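Local coordinates for protein putative DD-carboxypeptidase TP_0574 (Treponema pallidum, PDB 1O75) that binds penicillin and acts as a possible D,D-carboxypeptidase, showing zinc-stimulated carboxypeptidase activity on synthetic depsipeptide substrates, and may reduce peptidoglycan cross-linking, at residues B[15-20]-B[150-155]; B[255-260]-B[276-281]; B[281-286]-B[300-305]; B[294-299]-B[313-318]. The protein carries 2 engineered substitutions. All blocks are in the same frame, centred on the assembly; numbering follows the deposited sequence.

Contact 1: residues B[15-20]-B[150-155]; sequences LSYADY and VKVHGM
Three backbone hydrogen bonds tie 15-20 to 150-155. Leu15 and Met155 form an antiparallel hydrogen-bonded pair, Leu15 N giving to Met155 O at 3.0 Å and Met155 N to Leu15 O at 2.9 Å, both nearly along the C=O axis. The third, Tyr17 N to His153 O, enters on an in-plane lone pair of the carbonyl. At the next pair the strands close to 4.0 Å between Ser16 CA and Gly154 CA, and Ser16 CA also touches His153 O. Here strand 8-16, in the large mixed sheet, turns into helix 17-25 through a capping box: Asp19 N donates to Ser16 OG, the N-cap, while Ser16 N donates to the anti lone pair of Asp19 OD2. Two rings do the packing. Gly154 CA lies over the centre of the Tyr17 ring, 3.9 Å from its centroid, a CH-pi contact, and Val152 CG1 meets Tyr17 OH, whose hydrogen bond is with His280 N. Tyr20 has CG anti to its backbone N (chi1 -176°), which brings its ring across the end of Met155. Met155 SD lies over one ring face, offset toward the rim, 4.4 Å from the Tyr20 centroid, a Met-aromatic contact; the bend at chi3 (-86°) brings CE against Tyr20 CG at 3.5 Å.

Contact 2: residues B[255-260]-B[276-281]; sequences FNTVRY and YGTKHS. With XE (xenon), chain F.
Strand 255-260 and segment 276-281 run roughly antiparallel, 150° apart end to end, and pair only at Tyr260 and Tyr276, where Tyr260 N gives a nearly straight bond (174°) to Tyr276 O and Tyr276 N returns one to Tyr260 O at 2.8 Å. Beyond that pair Thr278 bridges the separating chains. Its OG1, held between its own backbone N and carbonyl carbon, donates to an in-plane lone pair of Val258 O at 2.7 Å; Thr257 OG1 lies 3.3 Å from Thr278 OG1, at best a weak bond. Thr278 CG2 sits over the centre of the Tyr260 ring, 3.5 Å from the centroid, a CH-pi contact. Xenon lies over the opposite face, 3.5 Å from Tyr260 CZ, while Tyr260 OH is hydrogen-bonded to Gly297 O. At the other end Phe255 turns its edge toward the face of His280 in an offset edge-to-face pair, planes at 60°, and His280 ND1 is hydrogen-bonded to Ser284 OG. A classic beta bulge sets Asn256 and Thr257 both against Ile318 of the next strand. One threonine therefore serves two chemistries: its hydroxyl satisfies Val258 O where the strand pairing has ended, and its methyl backs the ring that forms a wall of the xenon site.

Contact 3: residues B[281-286]-B[300-305]; sequences SADSWW and YGFDRF
Over the centre of the Phe305 ring lies Arg304 CG, 3.8 Å above the plane, and at the ring's edge, in plane, is Asp283 OD1, 3.6 Å from Phe305 CE2. The same oxygen also approaches the edge of Phe302, while the carboxylate carbon of Asp283 lies in plane at the edge of the Arg304 guanidinium. This joins two parts of one beta domain: 281-286 carries the short edge strand 284-285 and the turn before it. Segment 300-305 belongs to the connection between strands 293-298 and 311-319, which lie in different sheets. The link is a bidentate, side-on salt bridge. Arg304 NH2 donates to Asp283 OD1 at 2.8 Å, close to straight at 168°, and Arg304 NE donates to Asp283 OD2, also at 2.8 Å. Both oxygens use their syn lone pairs, although carboxylate and guanidinium planes are turned 36° apart. Arg304 CG takes the crowded position between backbone N and carbonyl carbon (chi1 62°), and from there the chain runs extended to NE, meeting Asp283 tip to tip. The buried charges have further partners: Asp283 OD2 also accepts from Lys279 N, and Arg304 NH2 gives to Asp46 O. Edge-on ring hydrogens, carrying slight positive charge, probably favour the carboxylate too. Ala282 CB rests against the same guanidinium, 3.7 Å from Arg304 NH2.

Contact 4: residues B[294-299]-B[313-318]; sequences ISCGIN and YRLTLI. With XE (xenon), chain F.
Cys296 projects from strand 293-298 into the layer between two four-stranded antiparallel sheets, a sandwich-like packing consistent with the E-set clan of this domain. Its CB meets Leu315 CD1 at 4.0 Å and lies equally far from xenon. SG, anti to the carbonyl carbon and beside the backbone N (chi1 -59°), continues against two leucines, touching Leu315 CD1 and, 4.3 Å away, Leu317 CD1. The axes of strands 294-298 and 313-318 stay 9.9 Å apart at their closest and cross at 132°, with no hydrogen bond between them; the two segments meet through side chains, mostly apolar. Alternate residues do this: Ile294, Cys296 and Ile298 face Leu317, Leu315 and Tyr313. At one end Ile294 CD1 just reaches Leu317 CD2. At the other, Ile298 has CG1 anti to its backbone N (chi1 -170°) and an extended chain, and meets Tyr313 tip to tip, its CD1 3.7 Å from Tyr313 OH and against CE2; that hydroxyl is hydrogen-bonded to Gly309 O. Xenon sits in the same layer, in a pocket to which Tyr260 and Phe331 also belong. Leu315 CD2 and Ile298 CB both lie 4.2 Å from the gas atom, and Cys296 O, on the backbone, comes to 3.4 Å.

All four contacts are mainly buried. Contact 1 belongs to the large mixed beta-sheet of the N-terminal part of the chain, whereas contacts 2, 3 and 4 lie within domain C. Contacts 2 and 4 share the sheet of strands 255-262 and 311-319 and line one xenon site; contacts 3 and 4 share the sheet of strands 284-285 and 293-298, where Asp283 O probably accepts from Gly297 N. Their chemistry follows place: sheet pairing and helix capping in contact 1, partial pairing extended by a threonine in contact 2, paired charges in contact 3, packing between sheets without a hydrogen bond in contact 4. Two tyrosine hydroxyls tie contact 2 to contacts 1 and 4.

Contact 1: residues B[15-20]-B[150-155]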
loop_
_atom_site.group_PDB
_atom_site.type_symbol
_atom_site.label_atom_id
_atom_site.label_comp_id
_atom_site.label_asym_id
_atom_site.label_seq_id
_atom_site.Cartn_x
_atom_site.Cartn_y
_atom_site.Cartn_z
ATOM N N LEU B 15 -0.084 29.413 -14.113
ATOM C CA LEU B 15 1.194 30.009 -13.709
ATOM C C LEU B 15 2.302 28.973 -13.584
ATOM O O LEU B 15 2.090 27.860 -13.078
ATOM C CB LEU B 15 1.049 30.728 -12.341
ATOM C CG LEU B 15 0.375 32.102 -12.220
ATOM C CD1 LEU B 15 -1.070 32.023 -12.690
ATOM C CD2 LEU B 15 0.436 32.557 -10.742
ATOM N N SER B 16 3.483 29.339 -14.050
ATOM C CA SER B 16 4.642 28.485 -13.926
ATOM C C SER B 16 4.987 28.428 -12.427
ATOM O O SER B 16 4.535 29.262 -11.652
ATOM C CB SER B 16 5.818 29.099 -14.660
ATOM O OG SER B 16 6.247 30.268 -13.984
ATOM N N TYR B 17 5.786 27.454 -12.025
ATOM C CA TYR B 17 6.168 27.379 -10.618
ATOM C C TYR B 17 6.838 28.694 -10.178
ATOM O O TYR B 17 6.538 29.211 -9.090
ATOM C CB TYR B 17 7.115 26.207 -10.389
ATOM C CG TYR B 17 6.399 24.880 -10.359
ATOM C CD1 TYR B 17 5.422 24.624 -9.399
ATOM C CD2 TYR B 17 6.747 23.858 -11.240
ATOM C CE1 TYR B 17 4.819 23.384 -9.302
ATOM C CE2 TYR B 17 6.146 22.600 -11.153
ATOM C CZ TYR B 17 5.189 22.376 -10.179
ATOM O OH TYR B 17 4.607 21.131 -10.071
ATOM N N ALA B 18 7.726 29.237 -11.009
ATOM C CA ALA B 18 8.379 30.512 -10.644
ATOM C C ALA B 18 7.365 31.664 -10.522
ATOM O O ALA B 18 7.436 32.464 -9.567
ATOM C CB ALA B 18 9.467 30.862 -11.650
ATOM N N ASP B 19 6.425 31.751 -11.466
ATOM C CA ASP B 19 5.387 32.793 -11.430
ATOM C C ASP B 19 4.570 32.681 -10.147
ATOM O O ASP B 19 4.139 33.689 -9.564
ATOM C CB ASP B 19 4.348 32.647 -12.560
ATOM C CG ASP B 19 4.905 32.890 -13.955
ATOM O OD1 ASP B 19 5.750 33.795 -14.132
ATOM O OD2 ASP B 19 4.437 32.166 -14.884
ATOM N N TYR B 20 4.285 31.451 -9.739
ATOM C CA TYR B 20 3.463 31.240 -8.547
ATOM C C TYR B 20 4.197 31.589 -7.248
ATOM O O TYR B 20 3.672 32.286 -6.390
ATOM C CB TYR B 20 3.002 29.765 -8.471
ATOM C CG TYR B 20 2.065 29.472 -7.319
ATOM C CD1 TYR B 20 2.550 29.249 -6.022
ATOM C CD2 TYR B 20 0.686 29.522 -7.499
ATOM C CE1 TYR B 20 1.685 29.098 -4.950
ATOM C CE2 TYR B 20 -0.187 29.377 -6.423
ATOM C CZ TYR B 20 0.318 29.170 -5.159
ATOM O OH TYR B 20 -0.545 29.043 -4.102
ATOM N N VAL B 150 9.075 13.385 -18.562
ATOM C CA VAL B 150 7.945 14.246 -18.276
ATOM C C VAL B 150 8.514 15.585 -17.830
ATOM O O VAL B 150 9.556 15.642 -17.168
ATOM C CB VAL B 150 7.055 13.667 -17.163
ATOM C CG1 VAL B 150 5.881 14.601 -16.899
ATOM C CG2 VAL B 150 6.539 12.280 -17.585
ATOM N N LYS B 151 7.836 16.656 -18.207
ATOM C CA LYS B 151 8.278 17.993 -17.853
ATOM C C LYS B 151 7.042 18.710 -17.344
ATOM O O LYS B 151 6.034 18.776 -18.044
ATOM C CB LYS B 151 8.854 18.692 -19.092
ATOM C CG LYS B 151 9.382 20.094 -18.859
ATOM C CD LYS B 151 10.050 20.646 -20.111
ATOM C CE LYS B 151 10.150 22.164 -20.060
ATOM N NZ LYS B 151 10.747 22.761 -21.308
ATOM N N VAL B 152 7.107 19.198 -16.104
ATOM C CA VAL B 152 5.988 19.905 -15.500
ATOM C C VAL B 152 6.384 21.380 -15.301
ATOM O O VAL B 152 7.380 21.668 -14.637
ATOM C CB VAL B 152 5.628 19.258 -14.159
ATOM C CG1 VAL B 152 4.310 19.851 -13.635
ATOM C CG2 VAL B 152 5.518 17.733 -14.342
ATOM N N HIS B 153 5.595 22.298 -15.852
ATOM C CA HIS B 153 5.908 23.731 -15.802
ATOM C C HIS B 153 5.279 24.535 -14.682
ATOM O O HIS B 153 5.801 25.593 -14.305
ATOM C CB HIS B 153 5.483 24.418 -17.099
ATOM C CG HIS B 153 6.173 23.899 -18.317
ATOM N ND1 HIS B 153 7.261 24.350 -18.983
ATOM C CD2 HIS B 153 5.735 22.785 -19.002
ATOM C CE1 HIS B 153 7.458 23.507 -20.053
ATOM N NE2 HIS B 153 6.523 22.572 -20.042
ATOM N N GLY B 154 4.139 24.054 -14.198
ATOM C CA GLY B 154 3.412 24.761 -13.173
ATOM C C GLY B 154 1.979 24.286 -13.043
ATOM O O GLY B 154 1.637 23.160 -13.415
ATOM N N MET B 155 1.135 25.166 -12.536
ATOM C CA MET B 155 -0.251 24.844 -12.263
ATOM C C MET B 155 -1.227 25.477 -13.240
ATOM O O MET B 155 -1.143 26.668 -13.545
ATOM C CB MET B 155 -0.567 25.255 -10.815
ATOM C CG MET B 155 0.267 24.470 -9.780
ATOM S SD MET B 155 0.516 25.429 -8.280
ATOM C CE MET B 155 1.996 26.342 -8.786
#

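Contact 2: residues B[255-260]-B[276-281]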
loop_
_atom_site.group_PDB
_atom_site.type_symbol
_atom_site.label_atom_id
_atom_site.label_comp_id
_atom_site.label_asym_id
_atom_site.label_seq_id
_atom_site.Cartn_x
_atom_site.Cartn_y
_atom_site.Cartn_z
ATOM N N PHE B 255 -5.724 19.784 -5.792
ATOM C CA PHE B 255 -4.463 20.091 -5.115
ATOM C C PHE B 255 -3.491 20.850 -6.000
ATOM O O PHE B 255 -3.250 20.485 -7.156
ATOM C CB PHE B 255 -3.775 18.804 -4.659
ATOM C CG PHE B 255 -2.417 19.028 -4.048
ATOM C CD1 PHE B 255 -2.295 19.387 -2.701
ATOM C CD2 PHE B 255 -1.263 18.842 -4.808
ATOM C CE1 PHE B 255 -1.033 19.548 -2.119
ATOM C CE2 PHE B 255 0.011 19.001 -4.238
ATOM C CZ PHE B 255 0.120 19.354 -2.881
ATOM N N ASN B 256 -2.880 21.886 -5.434
ATOM C CA ASN B 256 -1.911 22.652 -6.191
ATOM C C ASN B 256 -0.469 22.509 -5.690
ATOM O O ASN B 256 0.415 22.057 -6.422
ATOM C CB ASN B 256 -2.272 24.138 -6.156
ATOM C CG ASN B 256 -3.205 24.543 -7.277
ATOM O OD1 ASN B 256 -3.142 23.983 -8.354
ATOM N ND2 ASN B 256 -4.051 25.548 -7.035
ATOM N N THR B 257 -0.230 22.886 -4.433
ATOM C CA THR B 257 1.144 22.878 -3.949
ATOM C C THR B 257 1.270 22.879 -2.426
ATOM O O THR B 257 0.259 22.781 -1.701
ATOM C CB THR B 257 1.865 24.097 -4.600
ATOM O OG1 THR B 257 3.278 24.019 -4.386
ATOM C CG2 THR B 257 1.297 25.437 -4.038
ATOM N N VAL B 258 2.514 22.960 -1.939
ATOM C CA VAL B 258 2.776 22.967 -0.504
ATOM C C VAL B 258 3.836 24.002 -0.156
ATOM O O VAL B 258 4.858 24.120 -0.846
ATOM C CB VAL B 258 3.351 21.612 0.010
ATOM C CG1 VAL B 258 3.275 21.560 1.558
ATOM C CG2 VAL B 258 2.613 20.464 -0.592
ATOM N N ARG B 259 3.601 24.733 0.923
ATOM C CA ARG B 259 4.575 25.705 1.395
ATOM C C ARG B 259 5.288 25.080 2.585
ATOM O O ARG B 259 4.654 24.451 3.436
ATOM C CB ARG B 259 3.882 26.980 1.858
ATOM C CG ARG B 259 4.874 28.059 2.351
ATOM C CD ARG B 259 4.113 29.180 3.090
ATOM N NE ARG B 259 5.010 30.231 3.554
ATOM C CZ ARG B 259 5.214 31.371 2.902
ATOM N NH1 ARG B 259 4.581 31.597 1.762
ATOM N NH2 ARG B 259 6.046 32.285 3.391
ATOM N N TYR B 260 6.604 25.217 2.648
ATOM C CA TYR B 260 7.336 24.707 3.813
ATOM C C TYR B 260 7.783 25.940 4.642
ATOM O O TYR B 260 8.435 26.830 4.091
ATOM C CB TYR B 260 8.627 23.961 3.405
ATOM C CG TYR B 260 8.434 22.640 2.654
ATOM C CD1 TYR B 260 7.174 22.033 2.572
ATOM C CD2 TYR B 260 9.524 21.996 2.050
ATOM C CE1 TYR B 260 6.997 20.805 1.900
ATOM C CE2 TYR B 260 9.366 20.764 1.374
ATOM C CZ TYR B 260 8.099 20.179 1.308
ATOM O OH TYR B 260 7.939 18.972 0.660
ATOM N N TYR B 276 9.946 28.052 2.078
ATOM C CA TYR B 276 10.352 27.515 0.792
ATOM C C TYR B 276 9.121 27.116 -0.021
ATOM O O TYR B 276 8.079 26.750 0.535
ATOM C CB TYR B 276 11.251 26.281 0.988
ATOM C CG TYR B 276 12.352 26.472 2.019
ATOM C CD1 TYR B 276 13.471 27.262 1.742
ATOM C CD2 TYR B 276 12.263 25.878 3.267
ATOM C CE1 TYR B 276 14.492 27.458 2.720
ATOM C CE2 TYR B 276 13.275 26.056 4.251
ATOM C CZ TYR B 276 14.378 26.846 3.964
ATOM O OH TYR B 276 15.377 26.981 4.893
ATOM N N GLY B 277 9.247 27.223 -1.337
ATOM C CA GLY B 277 8.177 26.820 -2.237
ATOM C C GLY B 277 8.551 25.403 -2.651
ATOM O O GLY B 277 9.682 24.970 -2.392
ATOM N N THR B 278 7.627 24.682 -3.284
ATOM C CA THR B 278 7.886 23.309 -3.703
ATOM C C THR B 278 7.340 23.070 -5.109
ATOM O O THR B 278 6.562 23.873 -5.639
ATOM C CB THR B 278 7.192 22.303 -2.787
ATOM O OG1 THR B 278 5.771 22.533 -2.834
ATOM C CG2 THR B 278 7.711 22.421 -1.324
ATOM N N LYS B 279 7.747 21.951 -5.697
ATOM C CA LYS B 279 7.287 21.578 -7.038
ATOM C C LYS B 279 6.732 20.166 -6.919
ATOM O O LYS B 279 7.369 19.288 -6.342
ATOM C CB LYS B 279 8.456 21.627 -8.018
ATOM C CG LYS B 279 8.991 23.036 -8.166
ATOM C CD LYS B 279 9.969 23.174 -9.321
ATOM C CE LYS B 279 11.264 22.447 -9.051
ATOM N NZ LYS B 279 12.291 22.778 -10.108
ATOM N N HIS B 280 5.545 19.935 -7.460
ATOM C CA HIS B 280 4.961 18.607 -7.327
ATOM C C HIS B 280 5.792 17.560 -8.054
ATOM O O HIS B 280 6.482 17.869 -9.015
ATOM C CB HIS B 280 3.525 18.594 -7.848
ATOM C CG HIS B 280 2.764 17.386 -7.421
ATOM N ND1 HIS B 280 2.569 17.073 -6.091
ATOM C CD2 HIS B 280 2.183 16.393 -8.137
ATOM C CE1 HIS B 280 1.898 15.938 -6.007
ATOM N NE2 HIS B 280 1.653 15.504 -7.232
ATOM N N SER B 281 5.730 16.332 -7.559
ATOM C CA SER B 281 6.458 15.197 -8.107
ATOM C C SER B 281 7.886 15.210 -7.588
ATOM O O SER B 281 8.384 14.204 -7.117
ATOM C CB SER B 281 6.449 15.216 -9.631
ATOM O OG SER B 281 7.026 14.014 -10.084
HETATM XE XE XE F . 8.886 18.041 4.021
#

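Contact 3: residues B[281-286]-B[300-305]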
loop_
_atom_site.group_PDB
_atom_site.type_symbol
_atom_site.label_atom_id
_atom_site.label_comp_id
_atom_site.label_asym_id
_atom_site.label_seq_id
_atom_site.Cartn_x
_atom_site.Cartn_y
_atom_site.Cartn_z
ATOM N N SER B 281 5.730 16.332 -7.559
ATOM C CA SER B 281 6.458 15.197 -8.107
ATOM C C SER B 281 7.886 15.210 -7.588
ATOM O O SER B 281 8.384 14.204 -7.117
ATOM C CB SER B 281 6.449 15.216 -9.631
ATOM O OG SER B 281 7.026 14.014 -10.084
ATOM N N ALA B 282 8.552 16.349 -7.651
ATOM C CA ALA B 282 9.904 16.402 -7.114
ATOM C C ALA B 282 9.868 16.484 -5.577
ATOM O O ALA B 282 10.639 15.808 -4.900
ATOM C CB ALA B 282 10.654 17.621 -7.688
ATOM N N ASP B 283 8.950 17.287 -5.029
ATOM C CA ASP B 283 8.883 17.498 -3.575
ATOM C C ASP B 283 7.641 16.982 -2.881
ATOM O O ASP B 283 7.603 16.898 -1.641
ATOM C CB ASP B 283 9.000 18.998 -3.268
ATOM C CG ASP B 283 10.171 19.640 -3.976
ATOM O OD1 ASP B 283 11.255 19.026 -4.001
ATOM O OD2 ASP B 283 10.012 20.750 -4.513
ATOM N N SER B 284 6.610 16.671 -3.663
ATOM C CA SER B 284 5.377 16.163 -3.074
ATOM C C SER B 284 4.764 15.141 -4.013
ATOM O O SER B 284 5.000 15.177 -5.217
ATOM C CB SER B 284 4.366 17.288 -2.818
ATOM O OG SER B 284 4.101 18.073 -3.976
ATOM N N TRP B 285 3.974 14.235 -3.456
ATOM C CA TRP B 285 3.364 13.228 -4.299
ATOM C C TRP B 285 2.163 12.603 -3.628
ATOM O O TRP B 285 1.983 12.696 -2.392
ATOM C CB TRP B 285 4.405 12.166 -4.691
ATOM C CG TRP B 285 5.118 11.561 -3.532
ATOM C CD1 TRP B 285 4.776 10.417 -2.864
ATOM C CD2 TRP B 285 6.264 12.101 -2.846
ATOM N NE1 TRP B 285 5.632 10.213 -1.805
ATOM C CE2 TRP B 285 6.552 11.230 -1.768
ATOM C CE3 TRP B 285 7.067 13.231 -3.035
ATOM C CZ2 TRP B 285 7.612 11.461 -0.875
ATOM C CZ3 TRP B 285 8.123 13.464 -2.146
ATOM C CH2 TRP B 285 8.382 12.582 -1.082
ATOM N N TRP B 286 1.303 12.026 -4.467
ATOM C CA TRP B 286 0.107 11.347 -3.998
ATOM C C TRP B 286 -0.295 10.351 -5.086
ATOM O O TRP B 286 0.170 10.469 -6.224
ATOM C CB TRP B 286 -1.039 12.341 -3.714
ATOM C CG TRP B 286 -1.318 13.378 -4.767
ATOM C CD1 TRP B 286 -0.965 14.704 -4.723
ATOM C CD2 TRP B 286 -2.045 13.202 -5.993
ATOM N NE1 TRP B 286 -1.428 15.355 -5.838
ATOM C CE2 TRP B 286 -2.091 14.466 -6.637
ATOM C CE3 TRP B 286 -2.664 12.109 -6.607
ATOM C CZ2 TRP B 286 -2.729 14.665 -7.868
ATOM C CZ3 TRP B 286 -3.307 12.305 -7.843
ATOM C CH2 TRP B 286 -3.328 13.582 -8.455
ATOM N N TYR B 300 17.884 18.869 1.790
ATOM C CA TYR B 300 18.532 20.102 2.241
ATOM C C TYR B 300 19.510 20.694 1.241
ATOM O O TYR B 300 19.835 21.874 1.309
ATOM C CB TYR B 300 19.230 19.851 3.580
ATOM C CG TYR B 300 18.301 19.249 4.617
ATOM C CD1 TYR B 300 18.700 18.151 5.387
ATOM C CD2 TYR B 300 17.014 19.782 4.830
ATOM C CE1 TYR B 300 17.850 17.593 6.344
ATOM C CE2 TYR B 300 16.157 19.237 5.787
ATOM C CZ TYR B 300 16.584 18.142 6.541
ATOM O OH TYR B 300 15.752 17.605 7.495
ATOM N N GLY B 301 19.966 19.876 0.296
ATOM C CA GLY B 301 20.928 20.365 -0.681
ATOM C C GLY B 301 20.368 20.980 -1.946
ATOM O O GLY B 301 21.136 21.452 -2.777
ATOM N N PHE B 302 19.042 20.986 -2.123
ATOM C CA PHE B 302 18.465 21.575 -3.329
ATOM C C PHE B 302 18.552 23.084 -3.233
ATOM O O PHE B 302 18.410 23.647 -2.153
ATOM C CB PHE B 302 16.991 21.186 -3.493
ATOM C CG PHE B 302 16.754 19.714 -3.807
ATOM C CD1 PHE B 302 17.816 18.831 -4.032
ATOM C CD2 PHE B 302 15.449 19.227 -3.898
ATOM C CE1 PHE B 302 17.574 17.476 -4.346
ATOM C CE2 PHE B 302 15.191 17.900 -4.207
ATOM C CZ PHE B 302 16.258 17.011 -4.434
ATOM N N ASP B 303 18.761 23.758 -4.354
ATOM C CA ASP B 303 18.854 25.213 -4.303
ATOM C C ASP B 303 17.601 25.882 -3.755
ATOM O O ASP B 303 17.698 26.893 -3.045
ATOM C CB ASP B 303 19.158 25.796 -5.679
ATOM C CG ASP B 303 20.519 25.370 -6.214
ATOM O OD1 ASP B 303 21.406 24.993 -5.415
ATOM O OD2 ASP B 303 20.688 25.422 -7.444
ATOM N N ARG B 304 16.417 25.336 -4.071
ATOM C CA ARG B 304 15.195 25.957 -3.577
ATOM C C ARG B 304 14.991 25.784 -2.077
ATOM O O ARG B 304 14.059 26.359 -1.513
ATOM C CB ARG B 304 13.962 25.442 -4.340
ATOM C CG ARG B 304 13.664 23.930 -4.232
ATOM C CD ARG B 304 12.486 23.546 -5.203
ATOM N NE ARG B 304 12.328 22.091 -5.289
ATOM C CZ ARG B 304 13.111 21.291 -6.015
ATOM N NH1 ARG B 304 14.088 21.805 -6.745
ATOM N NH2 ARG B 304 12.983 19.964 -5.944
ATOM N N PHE B 305 15.840 24.984 -1.443
ATOM C CA PHE B 305 15.775 24.753 0.006
ATOM C C PHE B 305 17.075 25.211 0.698
ATOM O O PHE B 305 17.384 24.803 1.816
ATOM C CB PHE B 305 15.520 23.262 0.312
ATOM C CG PHE B 305 14.226 22.743 -0.275
ATOM C CD1 PHE B 305 13.053 23.458 -0.106
ATOM C CD2 PHE B 305 14.192 21.551 -1.008
ATOM C CE1 PHE B 305 11.840 23.004 -0.666
ATOM C CE2 PHE B 305 12.988 21.074 -1.573
ATOM C CZ PHE B 305 11.810 21.801 -1.407
#

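Contact 4: residues B[294-299]-B[313-318]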
loop_
_atom_site.group_PDB
_atom_site.type_symbol
_atom_site.label_atom_id
_atom_site.label_comp_id
_atom_site.label_asym_id
_atom_site.label_seq_id
_atom_site.Cartn_x
_atom_site.Cartn_y
_atom_site.Cartn_z
ATOM N N ILE B 294 -0.956 12.380 1.459
ATOM C CA ILE B 294 -0.188 13.273 0.603
ATOM C C ILE B 294 1.175 13.310 1.258
ATOM O O ILE B 294 1.269 13.520 2.467
ATOM C CB ILE B 294 -0.789 14.669 0.517
ATOM C CG1 ILE B 294 -2.143 14.575 -0.206
ATOM C CG2 ILE B 294 0.153 15.603 -0.277
ATOM C CD1 ILE B 294 -2.685 15.880 -0.626
ATOM N N SER B 295 2.226 13.052 0.482
ATOM C CA SER B 295 3.585 13.050 1.026
ATOM C C SER B 295 4.382 14.269 0.557
ATOM O O SER B 295 4.265 14.699 -0.595
ATOM C CB SER B 295 4.293 11.763 0.626
ATOM O OG SER B 295 3.562 10.651 1.131
ATOM N N CYS B 296 5.181 14.816 1.468
ATOM C CA CYS B 296 5.999 16.005 1.213
ATOM C C CYS B 296 7.413 15.652 1.627
ATOM O O CYS B 296 7.613 15.163 2.732
ATOM C CB CYS B 296 5.535 17.169 2.110
ATOM S SG CYS B 296 3.841 17.599 1.864
ATOM N N GLY B 297 8.379 15.914 0.758
ATOM C CA GLY B 297 9.749 15.611 1.102
ATOM C C GLY B 297 10.666 16.798 0.922
ATOM O O GLY B 297 10.288 17.805 0.308
ATOM N N ILE B 298 11.886 16.678 1.428
ATOM C CA ILE B 298 12.821 17.772 1.276
ATOM C C ILE B 298 14.237 17.228 1.173
ATOM O O ILE B 298 14.546 16.175 1.723
ATOM C CB ILE B 298 12.716 18.748 2.482
ATOM C CG1 ILE B 298 13.508 20.027 2.205
ATOM C CG2 ILE B 298 13.235 18.065 3.777
ATOM C CD1 ILE B 298 13.347 21.076 3.321
ATOM N N ASN B 299 15.068 17.912 0.408
ATOM C CA ASN B 299 16.481 17.541 0.322
ATOM C C ASN B 299 17.184 18.843 0.662
ATOM O O ASN B 299 17.091 19.804 -0.084
ATOM C CB ASN B 299 16.894 17.090 -1.078
ATOM C CG ASN B 299 18.353 16.676 -1.128
ATOM O OD1 ASN B 299 19.244 17.507 -0.936
ATOM N ND2 ASN B 299 18.605 15.388 -1.373
ATOM N N TYR B 313 9.299 21.915 11.075
ATOM C CA TYR B 313 8.689 22.461 9.891
ATOM C C TYR B 313 7.181 22.544 10.043
ATOM O O TYR B 313 6.566 21.795 10.801
ATOM C CB TYR B 313 8.996 21.597 8.653
ATOM C CG TYR B 313 10.430 21.647 8.187
ATOM C CD1 TYR B 313 11.426 20.910 8.833
ATOM C CD2 TYR B 313 10.791 22.440 7.101
ATOM C CE1 TYR B 313 12.759 20.971 8.390
ATOM C CE2 TYR B 313 12.097 22.506 6.665
ATOM C CZ TYR B 313 13.078 21.769 7.309
ATOM O OH TYR B 313 14.368 21.849 6.830
ATOM N N ARG B 314 6.603 23.468 9.301
ATOM C CA ARG B 314 5.162 23.638 9.267
ATOM C C ARG B 314 4.854 23.537 7.780
ATOM O O ARG B 314 5.373 24.334 6.992
ATOM C CB ARG B 314 4.751 25.018 9.799
ATOM C CG ARG B 314 3.283 25.347 9.547
ATOM C CD ARG B 314 2.756 26.388 10.552
ATOM N NE ARG B 314 2.676 25.820 11.902
ATOM C CZ ARG B 314 2.598 26.537 13.017
ATOM N NH1 ARG B 314 2.588 27.873 12.961
ATOM N NH2 ARG B 314 2.532 25.921 14.188
ATOM N N LEU B 315 4.031 22.558 7.407
ATOM C CA LEU B 315 3.658 22.330 6.006
ATOM C C LEU B 315 2.247 22.853 5.764
ATOM O O LEU B 315 1.344 22.574 6.542
ATOM C CB LEU B 315 3.663 20.810 5.691
ATOM C CG LEU B 315 4.820 20.001 6.258
ATOM C CD1 LEU B 315 4.724 18.544 5.805
ATOM C CD2 LEU B 315 6.129 20.618 5.808
ATOM N N THR B 316 2.054 23.591 4.683
ATOM C CA THR B 316 0.723 24.080 4.377
ATOM C C THR B 316 0.307 23.551 2.997
ATOM O O THR B 316 0.885 23.942 1.999
ATOM C CB THR B 316 0.686 25.631 4.369
ATOM O OG1 THR B 316 1.082 26.111 5.663
ATOM C CG2 THR B 316 -0.748 26.148 4.071
ATOM N N LEU B 317 -0.699 22.675 2.964
ATOM C CA LEU B 317 -1.218 22.101 1.708
ATOM C C LEU B 317 -2.205 23.096 1.092
ATOM O O LEU B 317 -3.148 23.514 1.746
ATOM C CB LEU B 317 -1.963 20.788 1.999
ATOM C CG LEU B 317 -1.180 19.478 2.125
ATOM C CD1 LEU B 317 0.134 19.680 2.771
ATOM C CD2 LEU B 317 -2.032 18.478 2.886
ATOM N N ILE B 318 -2.000 23.424 -0.176
ATOM C CA ILE B 318 -2.815 24.390 -0.891
ATOM C C ILE B 318 -3.601 23.736 -2.030
ATOM O O ILE B 318 -3.021 23.169 -2.960
ATOM C CB ILE B 318 -1.905 25.506 -1.426
ATOM C CG1 ILE B 318 -1.234 26.212 -0.219
ATOM C CG2 ILE B 318 -2.708 26.478 -2.270
ATOM C CD1 ILE B 318 -0.058 27.072 -0.611
HETATM XE XE XE F . 8.886 18.041 4.021
#